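Local atomic coordinates of gram-negative insecticidal protein (Chromobacterium piscinae, PDB entry 6FBM), a protein that probably kills insects as a toxin of the MACPF family, joining a perforin-like domain, presumably membrane-active, to a beta-tripod domain. Residues A[116-121]-A[441-446]. Numbering follows the deposited sequence.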
loop_
_atom_site.group_PDB
_atom_site.type_symbol
_atom_site.label_atom_id
_atom_site.label_comp_id
_atom_site.label_asym_id
_atom_site.label_seq_id
_atom_site.Cartn_x
_atom_site.Cartn_y
_atom_site.Cartn_z
ATOM N N LEU A 116 13.115 44.655 -18.095
ATOM C CA LEU A 116 13.921 45.641 -17.390
ATOM C C LEU A 116 15.400 45.556 -17.740
ATOM O O LEU A 116 15.922 44.512 -18.136
ATOM C CB LEU A 116 13.740 45.546 -15.874
ATOM C CG LEU A 116 12.400 46.087 -15.384
ATOM C CD1 LEU A 116 12.320 45.935 -13.865
ATOM C CD2 LEU A 116 12.238 47.569 -15.816
ATOM N N THR A 117 16.058 46.676 -17.570
ATOM C CA THR A 117 17.463 46.799 -17.806
ATOM C C THR A 117 18.100 46.911 -16.415
ATOM O O THR A 117 17.377 46.981 -15.410
ATOM C CB THR A 117 17.717 47.969 -18.784
ATOM O OG1 THR A 117 18.992 47.829 -19.384
ATOM C CG2 THR A 117 17.628 49.304 -18.139
ATOM N N GLU A 118 19.431 46.826 -16.318
ATOM C CA GLU A 118 20.116 46.761 -15.010
ATOM C C GLU A 118 19.767 45.536 -14.137
ATOM O O GLU A 118 19.991 45.539 -12.910
ATOM C CB GLU A 118 19.852 48.031 -14.163
ATOM C CG GLU A 118 20.064 49.378 -14.841
ATOM C CD GLU A 118 21.503 49.648 -15.216
ATOM O OE1 GLU A 118 22.415 48.838 -14.906
ATOM O OE2 GLU A 118 21.694 50.712 -15.848
ATOM N N ILE A 119 19.213 44.487 -14.768
ATOM C CA ILE A 119 18.912 43.224 -14.103
ATOM C C ILE A 119 19.995 42.254 -14.546
ATOM O O ILE A 119 20.399 42.220 -15.737
ATOM C CB ILE A 119 17.553 42.672 -14.519
ATOM C CG1 ILE A 119 16.435 43.673 -14.195
ATOM C CG2 ILE A 119 17.272 41.324 -13.861
ATOM C CD1 ILE A 119 16.148 43.888 -12.736
ATOM N N THR A 120 20.480 41.475 -13.590
ATOM C CA THR A 120 21.376 40.375 -13.897
ATOM C C THR A 120 20.553 39.085 -13.861
ATOM O O THR A 120 19.817 38.815 -12.886
ATOM C CB THR A 120 22.551 40.314 -12.928
ATOM O OG1 THR A 120 23.286 41.555 -13.000
ATOM C CG2 THR A 120 23.480 39.152 -13.294
ATOM N N TYR A 121 20.699 38.305 -14.930
ATOM C CA TYR A 121 19.979 37.085 -15.122
ATOM C C TYR A 121 20.938 35.944 -14.813
ATOM O O TYR A 121 22.012 35.854 -15.431
ATOM C CB TYR A 121 19.489 37.010 -16.579
ATOM C CG TYR A 121 18.666 38.211 -16.967
ATOM C CD1 TYR A 121 17.340 38.317 -16.585
ATOM C CD2 TYR A 121 19.228 39.268 -17.686
ATOM C CE1 TYR A 121 16.586 39.423 -16.923
ATOM C CE2 TYR A 121 18.486 40.382 -18.027
ATOM C CZ TYR A 121 17.161 40.454 -17.639
ATOM O OH TYR A 121 16.401 41.568 -17.961
ATOM N N HIS A 441 24.171 55.901 -11.719
ATOM C CA HIS A 441 25.062 54.803 -12.080
ATOM C C HIS A 441 25.713 55.072 -13.442
ATOM O O HIS A 441 25.057 55.573 -14.356
ATOM C CB HIS A 441 24.346 53.433 -12.079
ATOM C CG HIS A 441 25.292 52.275 -12.161
ATOM N ND1 HIS A 441 25.497 51.568 -13.324
ATOM C CD2 HIS A 441 26.087 51.702 -11.233
ATOM C CE1 HIS A 441 26.397 50.620 -13.116
ATOM N NE2 HIS A 441 26.786 50.691 -11.860
ATOM N N GLN A 442 27.015 54.786 -13.497
ATOM C CA GLN A 442 27.883 54.781 -14.689
ATOM C C GLN A 442 27.176 54.419 -16.005
ATOM O O GLN A 442 27.279 55.129 -17.002
ATOM C CB GLN A 442 29.028 53.782 -14.393
ATOM C CG GLN A 442 29.923 53.308 -15.541
ATOM C CD GLN A 442 31.187 52.613 -15.011
ATOM O OE1 GLN A 442 31.177 52.022 -13.909
ATOM N NE2 GLN A 442 32.294 52.697 -15.789
ATOM N N SER A 443 26.454 53.304 -15.974
ATOM C CA SER A 443 25.742 52.771 -17.115
ATOM C C SER A 443 24.794 53.762 -17.805
ATOM O O SER A 443 24.601 53.683 -19.022
ATOM C CB SER A 443 24.958 51.533 -16.682
ATOM O OG SER A 443 24.089 51.836 -15.595
ATOM N N LEU A 444 24.212 54.681 -17.032
ATOM C CA LEU A 444 23.296 55.688 -17.568
ATOM C C LEU A 444 23.974 56.995 -17.937
ATOM O O LEU A 444 23.329 57.902 -18.474
ATOM C CB LEU A 444 22.207 55.990 -16.541
ATOM C CG LEU A 444 21.528 54.799 -15.881
ATOM C CD1 LEU A 444 20.323 55.309 -15.088
ATOM C CD2 LEU A 444 21.097 53.784 -16.923
ATOM N N CYS A 445 25.273 57.110 -17.670
ATOM C CA CYS A 445 25.980 58.365 -17.857
ATOM C C CYS A 445 27.062 58.244 -18.904
ATOM O O CYS A 445 27.534 57.140 -19.217
ATOM C CB CYS A 445 26.621 58.804 -16.549
ATOM S SG CYS A 445 25.470 58.927 -15.176
ATOM N N ALA A 446 27.433 59.409 -19.438
ATOM C CA ALA A 446 28.567 59.578 -20.346
ATOM C C ALA A 446 29.581 60.497 -19.675
ATOM O O ALA A 446 29.196 61.525 -19.109
ATOM C CB ALA A 446 28.100 60.188 -21.652
#
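E118 of the MACPF domain reaches S443 of the C-terminal region, probably the beta-tripod domain, and makes one hydrogen bond between the two parts of the chain. It sits in the turn between helix 111-115 and strand 120-134, with backbone angles in the left-handed region (phi 62°), while S443 occupies a short 3-10 turn between strands 439-441 and 445-447.

CB points toward the 443-444 turn, and the bend at chi2 (-66°) helps to present OE2 to the serine. Glutamate suits the gap, its two methylenes spanning backbones whose closest CA atoms, E118 and S443, are 8.5 Å apart. CD comes within 3.4 Å of S443 OG. OE2 accepts the hydroxyl of S443 on its syn side, OG to OE2 2.7 Å, with the donor 24° out of the carboxylate plane. L444, buried and also touching V382, brings its CD2 methyl alongside OE2, a place fit for a nonpolar residue. OE1 lies oblique to the H441 ring, 4.4 Å from ND1; were the imidazole protonated, its charge would probably favour the carboxylate.

Serine suits its place because its small hydroxyl can give and accept at once. While donating to E118, S443 OG receives the N-H of H441, whose ring packs edge-to-face with Y415. H441 ND1 lies 2.7 Å from S443 OG, which is almost in the ring plane, and the bond is nearly straight at 171°.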